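ORC1-type DNA replication protein 2 (Aeropyrum pernix, PDB 1W5T) binds ATP and DNA and takes part in regulating DNA replication, joining an AAA+ ATPase domain to a C-terminal winged-helix domain. Local coordinates at residues E304-S307 with I308-I312; R350-T353 with Q354-Y358; L359-L362 with T363-L367. All coordinates share one frame; numbering follows the deposited sequence.

Interaction 1 (E304-S307 with I308-I312)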
ATOM      1  N   GLU A 304      -5.464   0.467  18.096  1.00 33.79           N
ATOM      2  CA  GLU A 304      -5.064  -0.361  19.226  1.00 33.30           C
ATOM      3  C   GLU A 304      -3.639  -0.086  19.668  1.00 32.63           C
ATOM      4  O   GLU A 304      -3.310  -0.279  20.830  1.00 32.86           O
ATOM      5  CB  GLU A 304      -5.186  -1.847  18.853  1.00 33.84           C
ATOM      6  CG  GLU A 304      -6.613  -2.340  18.624  1.00 36.48           C
ATOM      7  CD  GLU A 304      -6.763  -3.861  18.479  1.00 40.00           C
ATOM      8  OE1 GLU A 304      -5.908  -4.556  17.847  1.00 41.51           O
ATOM      9  OE2 GLU A 304      -7.784  -4.369  18.992  1.00 42.71           O
ATOM     10  N   ALA A 305      -2.788   0.336  18.734  1.00 31.32           N
ATOM     11  CA  ALA A 305      -1.417   0.719  19.044  1.00 30.40           C
ATOM     12  C   ALA A 305      -1.335   2.068  19.742  1.00 29.30           C
ATOM     13  O   ALA A 305      -0.308   2.428  20.296  1.00 29.95           O
ATOM     14  CB  ALA A 305      -0.575   0.755  17.779  1.00 30.69           C
ATOM     15  N   LEU A 306      -2.411   2.826  19.719  1.00 27.86           N
ATOM     16  CA  LEU A 306      -2.400   4.169  20.305  1.00 26.68           C
ATOM     17  C   LEU A 306      -2.711   4.104  21.805  1.00 26.08           C
ATOM     18  O   LEU A 306      -3.530   3.314  22.213  1.00 25.51           O
ATOM     19  CB  LEU A 306      -3.462   5.022  19.596  1.00 25.23           C
ATOM     20  CG  LEU A 306      -3.026   5.991  18.508  1.00 25.64           C
ATOM     21  CD1 LEU A 306      -1.745   5.492  17.738  1.00 21.77           C
ATOM     22  CD2 LEU A 306      -4.215   6.414  17.587  1.00 22.20           C
ATOM     23  N   SER A 307      -2.066   4.950  22.596  1.00 25.85           N
ATOM     24  CA  SER A 307      -2.422   5.199  23.985  1.00 25.68           C
ATOM     25  C   SER A 307      -3.821   5.841  24.193  1.00 25.58           C
ATOM     26  O   SER A 307      -4.342   6.531  23.329  1.00 25.30           O
ATOM     27  CB  SER A 307      -1.334   6.051  24.632  1.00 25.44           C
ATOM     28  OG  SER A 307      -1.663   7.427  24.655  1.00 24.62           O
ATOM     29  N   ILE A 308      -4.417   5.572  25.345  1.00 25.63           N
ATOM     30  CA  ILE A 308      -5.766   6.008  25.712  1.00 26.00           C
ATOM     31  C   ILE A 308      -5.935   7.492  25.444  1.00 25.81           C
ATOM     32  O   ILE A 308      -6.978   7.964  25.025  1.00 25.17           O
ATOM     33  CB  ILE A 308      -5.999   5.752  27.237  1.00 26.10           C
ATOM     34  CG1 ILE A 308      -5.908   4.270  27.569  1.00 26.29           C
ATOM     35  CG2 ILE A 308      -7.329   6.281  27.696  1.00 25.94           C
ATOM     36  CD1 ILE A 308      -5.822   3.991  29.065  1.00 28.92           C
ATOM     37  N   HIS A 309      -4.854   8.214  25.680  1.00 26.10           N
ATOM     38  CA  HIS A 309      -4.896   9.645  25.664  1.00 25.78           C
ATOM     39  C   HIS A 309      -4.940  10.224  24.275  1.00 25.16           C
ATOM     40  O   HIS A 309      -5.711  11.145  24.029  1.00 24.19           O
ATOM     41  CB  HIS A 309      -3.815  10.199  26.574  1.00 26.17           C
ATOM     42  CG  HIS A 309      -4.266  10.260  27.999  1.00 28.55           C
ATOM     43  ND1 HIS A 309      -4.941  11.348  28.516  1.00 31.73           N
ATOM     44  CD2 HIS A 309      -4.253   9.326  28.979  1.00 27.75           C
ATOM     45  CE1 HIS A 309      -5.280  11.098  29.768  1.00 31.28           C
ATOM     46  NE2 HIS A 309      -4.872   9.878  30.073  1.00 28.93           N
ATOM     47  N   GLU A 310      -4.175   9.622  23.364  1.00 24.46           N
ATOM     48  CA  GLU A 310      -4.330   9.886  21.932  1.00 24.66           C
ATOM     49  C   GLU A 310      -5.736   9.555  21.464  1.00 23.52           C
ATOM     50  O   GLU A 310      -6.330  10.315  20.723  1.00 23.55           O
ATOM     51  CB  GLU A 310      -3.325   9.111  21.093  1.00 24.51           C
ATOM     52  CG  GLU A 310      -2.078   8.711  21.847  1.00 27.46           C
ATOM     53  CD  GLU A 310      -0.849   8.651  20.977  1.00 28.06           C
ATOM     54  OE1 GLU A 310      -0.043   7.748  21.210  1.00 30.53           O
ATOM     55  OE2 GLU A 310      -0.687   9.500  20.080  1.00 28.82           O
ATOM     56  N   LEU A 311      -6.256   8.427  21.919  1.00 22.98           N
ATOM     57  CA  LEU A 311      -7.569   7.941  21.533  1.00 22.98           C
ATOM     58  C   LEU A 311      -8.685   8.902  21.992  1.00 22.76           C
ATOM     59  O   LEU A 311      -9.655   9.139  21.269  1.00 22.50           O
ATOM     60  CB  LEU A 311      -7.768   6.543  22.135  1.00 22.77           C
ATOM     61  CG  LEU A 311      -7.572   5.205  21.406  1.00 24.18           C
ATOM     62  CD1 LEU A 311      -6.879   5.322  20.078  1.00 21.21           C
ATOM     63  CD2 LEU A 311      -6.860   4.165  22.295  1.00 24.39           C
ATOM     64  N   ILE A 312      -8.546   9.446  23.203  1.00 22.17           N
ATOM     65  CA  ILE A 312      -9.466  10.471  23.689  1.00 21.64           C
ATOM     66  C   ILE A 312      -9.472  11.747  22.799  1.00 21.08           C
ATOM     67  O   ILE A 312     -10.519  12.310  22.508  1.00 20.94           O
ATOM     68  CB  ILE A 312      -9.200  10.807  25.200  1.00 21.06           C
ATOM     69  CG1 ILE A 312      -9.631   9.650  26.083  1.00 19.28           C
ATOM     70  CG2 ILE A 312      -9.996  12.011  25.644  1.00 18.99           C
ATOM     71  CD1 ILE A 312      -8.721   9.468  27.266  1.00 17.64           C
TER
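Ser307 ends the loop after helix 300-304 and caps helix 308-322: its carbonyl O receives the N-H of Leu311 at 3.0 Å, a bond with an N-H...O angle of 162°. Its hydroxyl turns back over the first turn, where OG takes the N-H of His309 in a weak capping bond of 3.4 Å, bent to 137°. Glu310 packs against the same hydroxyl with its aliphatic part, CG standing only 3.1 Å from Ser307 OG. A first torsion of -24°, well off a staggered value, swings CG there. Ser-Ile-His-Glu fits the sequence of a capping box, but the box does not form: OG takes His309 N instead of Glu310 N, and Glu310 OE1 stays 3.7 Å from Ser307 N, while OE2 leaves the turn to bond His361 ND1. This N-cap starts the first long helix of the C-terminal winged-helix domain, and through OE2 the carboxylate ties that helix to helix 352-364. With an alanine here, His361 ND1 would probably be left without this acceptor, and the Ser307 hydroxyl would lose the CG methylene against it. Leu306 works on the apolar side, crossing Glu310 at about a right angle with its CG 4.1 Å from Glu310 CB. Farther round, CD1 of Leu311 comes up obliquely against Leu306 CB at 3.5 Å. The other branch of Leu311, CD2, lies 3.4 Å from Leu306 O, a carbonyl that also takes a weak hydrogen bond from Lys406. Leu311 also packs on Ile402 and Ile403 of helix 392-408. His309 brings only CB toward the Ser307 hydroxyl; its ring faces other company, with ND1 hydrogen-bonded to Tyr337 OH.

Interaction 2 (R350-T353 with Q354-Y358)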
ATOM      1  N   ARG A 350      -3.410  14.720  30.834  1.00 34.44           N
ATOM      2  CA  ARG A 350      -1.971  14.884  30.694  1.00 32.65           C
ATOM      3  C   ARG A 350      -1.588  16.351  30.453  1.00 31.46           C
ATOM      4  O   ARG A 350      -2.386  17.130  29.924  1.00 31.03           O
ATOM      5  CB  ARG A 350      -1.454  14.029  29.540  1.00 33.11           C
ATOM      6  CG  ARG A 350      -1.655  12.522  29.666  1.00 34.07           C
ATOM      7  CD  ARG A 350      -0.976  11.867  30.895  1.00 38.22           C
ATOM      8  NE  ARG A 350       0.371  11.372  30.610  1.00 40.85           N
ATOM      9  CZ  ARG A 350       0.682  10.094  30.361  1.00 43.26           C
ATOM     10  NH1 ARG A 350      -0.259   9.147  30.343  1.00 42.54           N
ATOM     11  NH2 ARG A 350       1.954   9.759  30.124  1.00 45.18           N
ATOM     12  N   GLY A 351      -0.380  16.730  30.861  1.00 30.71           N
ATOM     13  CA  GLY A 351       0.092  18.094  30.744  1.00 29.73           C
ATOM     14  C   GLY A 351       0.293  18.532  29.303  1.00 29.92           C
ATOM     15  O   GLY A 351       0.323  17.706  28.383  1.00 30.05           O
ATOM     16  N   TYR A 352       0.454  19.830  29.107  1.00 29.29           N
ATOM     17  CA  TYR A 352       0.610  20.397  27.785  1.00 29.98           C
ATOM     18  C   TYR A 352       1.658  19.722  26.891  1.00 29.87           C
ATOM     19  O   TYR A 352       1.379  19.415  25.734  1.00 30.75           O
ATOM     20  CB  TYR A 352       0.920  21.880  27.910  1.00 29.79           C
ATOM     21  CG  TYR A 352      -0.303  22.711  28.183  1.00 31.48           C
ATOM     22  CD1 TYR A 352      -0.561  23.199  29.451  1.00 32.11           C
ATOM     23  CD2 TYR A 352      -1.200  23.015  27.164  1.00 33.20           C
ATOM     24  CE1 TYR A 352      -1.689  23.964  29.702  1.00 34.08           C
ATOM     25  CE2 TYR A 352      -2.326  23.783  27.400  1.00 33.69           C
ATOM     26  CZ  TYR A 352      -2.569  24.252  28.670  1.00 35.36           C
ATOM     27  OH  TYR A 352      -3.687  25.025  28.902  1.00 37.85           O
ATOM     28  N   THR A 353       2.841  19.502  27.439  1.00 29.16           N
ATOM     29  CA  THR A 353       3.988  18.917  26.753  1.00 28.66           C
ATOM     30  C   THR A 353       3.630  17.547  26.150  1.00 28.29           C
ATOM     31  O   THR A 353       3.771  17.335  24.950  1.00 27.55           O
ATOM     32  CB  THR A 353       5.167  18.819  27.786  1.00 28.83           C
ATOM     33  OG1 THR A 353       6.225  19.702  27.407  1.00 28.18           O
ATOM     34  CG2 THR A 353       5.794  17.416  27.857  1.00 28.32           C
ATOM     35  N   GLN A 354       3.112  16.651  26.991  1.00 27.67           N
ATOM     36  CA  GLN A 354       2.708  15.344  26.533  1.00 27.47           C
ATOM     37  C   GLN A 354       1.565  15.453  25.528  1.00 26.44           C
ATOM     38  O   GLN A 354       1.558  14.764  24.526  1.00 26.70           O
ATOM     39  CB  GLN A 354       2.380  14.419  27.713  1.00 27.67           C
ATOM     40  CG  GLN A 354       2.162  12.963  27.317  1.00 29.52           C
ATOM     41  CD  GLN A 354       3.451  12.255  26.885  1.00 31.60           C
ATOM     42  OE1 GLN A 354       4.153  11.695  27.725  1.00 36.16           O
ATOM     43  NE2 GLN A 354       3.753  12.269  25.584  1.00 28.37           N
ATOM     44  N   TYR A 355       0.658  16.386  25.771  1.00 25.66           N
ATOM     45  CA  TYR A 355      -0.508  16.646  24.923  1.00 24.59           C
ATOM     46  C   TYR A 355      -0.173  16.934  23.474  1.00 24.59           C
ATOM     47  O   TYR A 355      -0.847  16.426  22.573  1.00 24.54           O
ATOM     48  CB  TYR A 355      -1.295  17.828  25.503  1.00 24.01           C
ATOM     49  CG  TYR A 355      -2.454  18.320  24.669  1.00 21.65           C
ATOM     50  CD1 TYR A 355      -3.610  17.558  24.537  1.00 21.55           C
ATOM     51  CD2 TYR A 355      -2.417  19.568  24.046  1.00 19.41           C
ATOM     52  CE1 TYR A 355      -4.699  18.010  23.800  1.00 18.11           C
ATOM     53  CE2 TYR A 355      -3.506  20.026  23.321  1.00 19.97           C
ATOM     54  CZ  TYR A 355      -4.643  19.225  23.203  1.00 18.74           C
ATOM     55  OH  TYR A 355      -5.738  19.630  22.465  1.00 21.34           O
ATOM     56  N   HIS A 356       0.834  17.787  23.288  1.00 24.47           N
ATOM     57  CA  HIS A 356       1.321  18.256  21.992  1.00 24.48           C
ATOM     58  C   HIS A 356       2.017  17.165  21.210  1.00 23.48           C
ATOM     59  O   HIS A 356       1.957  17.163  20.001  1.00 24.06           O
ATOM     60  CB  HIS A 356       2.272  19.458  22.179  1.00 23.36           C
ATOM     61  CG  HIS A 356       1.588  20.691  22.687  1.00 26.29           C
ATOM     62  ND1 HIS A 356       2.279  21.773  23.205  1.00 26.89           N
ATOM     63  CD2 HIS A 356       0.272  21.021  22.747  1.00 25.75           C
ATOM     64  CE1 HIS A 356       1.418  22.708  23.571  1.00 26.24           C
ATOM     65  NE2 HIS A 356       0.193  22.280  23.302  1.00 24.88           N
ATOM     66  N   ILE A 357       2.719  16.279  21.911  1.00 23.27           N
ATOM     67  CA  ILE A 357       3.327  15.094  21.323  1.00 23.01           C
ATOM     68  C   ILE A 357       2.210  14.199  20.725  1.00 23.47           C
ATOM     69  O   ILE A 357       2.280  13.788  19.570  1.00 23.03           O
ATOM     70  CB  ILE A 357       4.211  14.377  22.388  1.00 22.15           C
ATOM     71  CG1 ILE A 357       5.621  14.991  22.414  1.00 23.39           C
ATOM     72  CG2 ILE A 357       4.330  12.890  22.133  1.00 20.59           C
ATOM     73  CD1 ILE A 357       6.246  15.139  23.837  1.00 24.22           C
ATOM     74  N   TYR A 358       1.172  13.939  21.528  1.00 24.09           N
ATOM     75  CA  TYR A 358      -0.026  13.212  21.098  1.00 24.28           C
ATOM     76  C   TYR A 358      -0.707  13.771  19.849  1.00 24.61           C
ATOM     77  O   TYR A 358      -1.054  12.986  18.952  1.00 24.54           O
ATOM     78  CB  TYR A 358      -1.025  13.157  22.233  1.00 24.30           C
ATOM     79  CG  TYR A 358      -0.640  12.210  23.339  1.00 25.02           C
ATOM     80  CD1 TYR A 358      -1.031  12.447  24.663  1.00 25.35           C
ATOM     81  CD2 TYR A 358       0.118  11.082  23.064  1.00 26.70           C
ATOM     82  CE1 TYR A 358      -0.690  11.552  25.688  1.00 27.60           C
ATOM     83  CE2 TYR A 358       0.474  10.190  24.063  1.00 30.83           C
ATOM     84  CZ  TYR A 358       0.064  10.430  25.371  1.00 31.13           C
ATOM     85  OH  TYR A 358       0.436   9.520  26.331  1.00 35.84           O
TER
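Gln354 and Arg350 run side by side and point the same way, one turn apart where the loop enters helix 352-364. In Gln354 a chi1 of -171° places CG 4.1 Å from Arg350 NE, and the bend at chi2 turns the amide beyond it. The amide and the guanidinium stand nearly perpendicular, 86° between their planes, and the polar ends meet loosely, with Arg350 NH2 3.8 Å from Gln354 OE1. Bent at chi2 and chi3, the arginine carries its guanidinium across to Tyr358 as well. The phenol OH sits over one guanidinium face, toward the rim and 4.1 Å from CZ, while the ring itself is turned 79° to that plane. Gly351 is the N-cap, and its carbonyl O takes Tyr355 N at 2.9 Å. In the winged-helix topology this is the third helix, the one directly before the two wing strands 368-372 and 382-386, so it is probably the recognition helix of the DNA-binding domain. CG2 of Thr353 lies against the backbone N of Gln354. The carbonyl O of Thr353 accepts a weak bond from Ile357 N, at 3.4 Å, and Ile357 CD1 folds back to 3.5 Å from the same oxygen. One turn after Tyr352, His356 lays a ring face over Tyr352 O, which also receives His356 N at 3.0 Å. Arg334 makes cation-pi contacts with both Tyr352 and Tyr355, and bonds Arg350 O, fastening this helix start to helix 330-345.

Interaction 3 (L359-L362 with T363-L367)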
ATOM      1  N   LEU A 359      -0.880  15.103  19.783  1.00 24.27           N
ATOM      2  CA  LEU A 359      -1.505  15.749  18.637  1.00 24.28           C
ATOM      3  C   LEU A 359      -0.664  15.606  17.380  1.00 24.61           C
ATOM      4  O   LEU A 359      -1.182  15.309  16.296  1.00 23.34           O
ATOM      5  CB  LEU A 359      -1.761  17.236  18.888  1.00 23.99           C
ATOM      6  CG  LEU A 359      -3.150  17.606  19.386  1.00 23.41           C
ATOM      7  CD1 LEU A 359      -3.143  18.991  19.939  1.00 22.40           C
ATOM      8  CD2 LEU A 359      -4.195  17.459  18.299  1.00 23.00           C
ATOM      9  N   LYS A 360       0.634  15.855  17.549  1.00 25.17           N
ATOM     10  CA  LYS A 360       1.616  15.629  16.493  1.00 25.98           C
ATOM     11  C   LYS A 360       1.536  14.223  15.916  1.00 25.37           C
ATOM     12  O   LYS A 360       1.399  14.059  14.720  1.00 25.34           O
ATOM     13  CB  LYS A 360       3.035  15.891  16.981  1.00 26.15           C
ATOM     14  CG  LYS A 360       3.877  16.502  15.872  1.00 28.61           C
ATOM     15  CD  LYS A 360       3.403  17.933  15.491  1.00 28.14           C
ATOM     16  CE  LYS A 360       4.577  18.764  14.883  1.00 30.34           C
ATOM     17  NZ  LYS A 360       5.803  17.891  14.723  1.00 28.00           N
ATOM     18  N   HIS A 361       1.592  13.223  16.787  1.00 24.94           N
ATOM     19  CA  HIS A 361       1.555  11.842  16.361  1.00 24.67           C
ATOM     20  C   HIS A 361       0.306  11.496  15.557  1.00 24.49           C
ATOM     21  O   HIS A 361       0.404  10.806  14.545  1.00 24.23           O
ATOM     22  CB  HIS A 361       1.691  10.911  17.540  1.00 24.39           C
ATOM     23  CG  HIS A 361       1.941   9.509  17.138  1.00 27.33           C
ATOM     24  ND1 HIS A 361       1.165   8.458  17.583  1.00 29.43           N
ATOM     25  CD2 HIS A 361       2.846   8.980  16.279  1.00 29.40           C
ATOM     26  CE1 HIS A 361       1.593   7.339  17.025  1.00 29.65           C
ATOM     27  NE2 HIS A 361       2.618   7.627  16.239  1.00 30.27           N
ATOM     28  N   LEU A 362      -0.859  11.975  16.013  1.00 24.27           N
ATOM     29  CA  LEU A 362      -2.120  11.789  15.305  1.00 24.25           C
ATOM     30  C   LEU A 362      -1.987  12.375  13.924  1.00 24.77           C
ATOM     31  O   LEU A 362      -2.443  11.774  12.962  1.00 24.97           O
ATOM     32  CB  LEU A 362      -3.338  12.445  16.017  1.00 23.25           C
ATOM     33  CG  LEU A 362      -3.860  11.775  17.315  1.00 23.57           C
ATOM     34  CD1 LEU A 362      -4.854  12.628  18.125  1.00 18.95           C
ATOM     35  CD2 LEU A 362      -4.398  10.347  17.118  1.00 18.69           C
ATOM     36  N   THR A 363      -1.350  13.538  13.828  1.00 24.60           N
ATOM     37  CA  THR A 363      -1.182  14.200  12.556  1.00 25.14           C
ATOM     38  C   THR A 363      -0.303  13.371  11.611  1.00 24.97           C
ATOM     39  O   THR A 363      -0.640  13.175  10.442  1.00 24.94           O
ATOM     40  CB  THR A 363      -0.591  15.620  12.761  1.00 24.76           C
ATOM     41  OG1 THR A 363      -1.642  16.485  13.203  1.00 24.73           O
ATOM     42  CG2 THR A 363      -0.156  16.222  11.433  1.00 24.18           C
ATOM     43  N   SER A 364       0.810  12.884  12.136  1.00 24.82           N
ATOM     44  CA  SER A 364       1.755  12.121  11.333  1.00 24.53           C
ATOM     45  C   SER A 364       1.184  10.782  10.907  1.00 24.35           C
ATOM     46  O   SER A 364       1.669  10.182   9.937  1.00 25.00           O
ATOM     47  CB  SER A 364       3.068  11.931  12.070  1.00 24.33           C
ATOM     48  OG  SER A 364       2.913  11.008  13.084  1.00 22.51           O
ATOM     49  N   LEU A 365       0.140  10.323  11.599  1.00 23.55           N
ATOM     50  CA  LEU A 365      -0.491   9.055  11.235  1.00 22.88           C
ATOM     51  C   LEU A 365      -1.538   9.318  10.173  1.00 22.71           C
ATOM     52  O   LEU A 365      -2.219   8.391   9.738  1.00 21.80           O
ATOM     53  CB  LEU A 365      -1.129   8.326  12.426  1.00 21.73           C
ATOM     54  CG  LEU A 365      -0.266   7.538  13.430  1.00 22.85           C
ATOM     55  CD1 LEU A 365      -1.062   7.216  14.714  1.00 20.91           C
ATOM     56  CD2 LEU A 365       0.337   6.246  12.848  1.00 21.45           C
ATOM     57  N   GLY A 366      -1.657  10.590   9.788  1.00 22.55           N
ATOM     58  CA  GLY A 366      -2.625  11.026   8.806  1.00 23.41           C
ATOM     59  C   GLY A 366      -4.064  10.991   9.261  1.00 23.74           C
ATOM     60  O   GLY A 366      -4.973  11.101   8.442  1.00 24.27           O
ATOM     61  N   LEU A 367      -4.282  10.815  10.554  1.00 23.52           N
ATOM     62  CA  LEU A 367      -5.641  10.700  11.088  1.00 24.25           C
ATOM     63  C   LEU A 367      -6.315  12.065  11.205  1.00 24.64           C
ATOM     64  O   LEU A 367      -7.531  12.169  11.131  1.00 24.00           O
ATOM     65  CB  LEU A 367      -5.658  10.009  12.455  1.00 23.39           C
ATOM     66  CG  LEU A 367      -5.365   8.518  12.430  1.00 23.32           C
ATOM     67  CD1 LEU A 367      -5.162   7.980  13.840  1.00 20.39           C
ATOM     68  CD2 LEU A 367      -6.495   7.786  11.692  1.00 24.62           C
TER
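Leu359 offers its carbonyl O twice to Thr363, firmly to the backbone N at 3.0 Å and weakly to OG1 at 3.3 Å. Lys360 follows with a plain helical bond, its O taking Ser364 N. At His361 the side chains take over: with chi1 at -168°, CG trans to N, the imidazole lies along the helix toward Leu365. That leucine puts CD1 over one ring face, 3.9 Å from the centroid and 30° off the normal, a CH-pi contact. The carbonyl O of His361 is gripped by Ser364 OG at 2.9 Å and, weakly, by Leu365 N. Leu362 O takes part in ending the helix, accepting Leu367 N at 3.2 Å; with Gly366 at a positive phi of 70° and its N bonded to Thr363 O, this is a Schellman motif. Leu362 CD2 meets Leu367 CD1 at 4.1 Å. Leu359 and Leu362, both buried, pack on Ile313, and Leu367 on Leu314, all of helix 308-322. Beyond the turn the chain runs straight into strand 368-372, where Val368 lies against both Leu362 and Thr363.

Interactions 2 and 3 are the two ends of helix 352-364, its N-cap and its Schellman exit, with centres 13 Å apart, and interaction 1, at the start of helix 308-322, lies against that helix. Glu310 is where the three meet: its CD packs 3.3 Å from Tyr358 CD2 of interaction 2, while OE2 reaches His361 ND1 of interaction 3 at 3.3 Å, probably a hydrogen bond. Alongside, Leu306 CD1 meets Leu365 CD1 at 3.5 Å, and His309 ND1 lies 3.7 Å from Arg350 CG. All three belong to the winged-helix domain, away from the ATP site of the AAA+ domain.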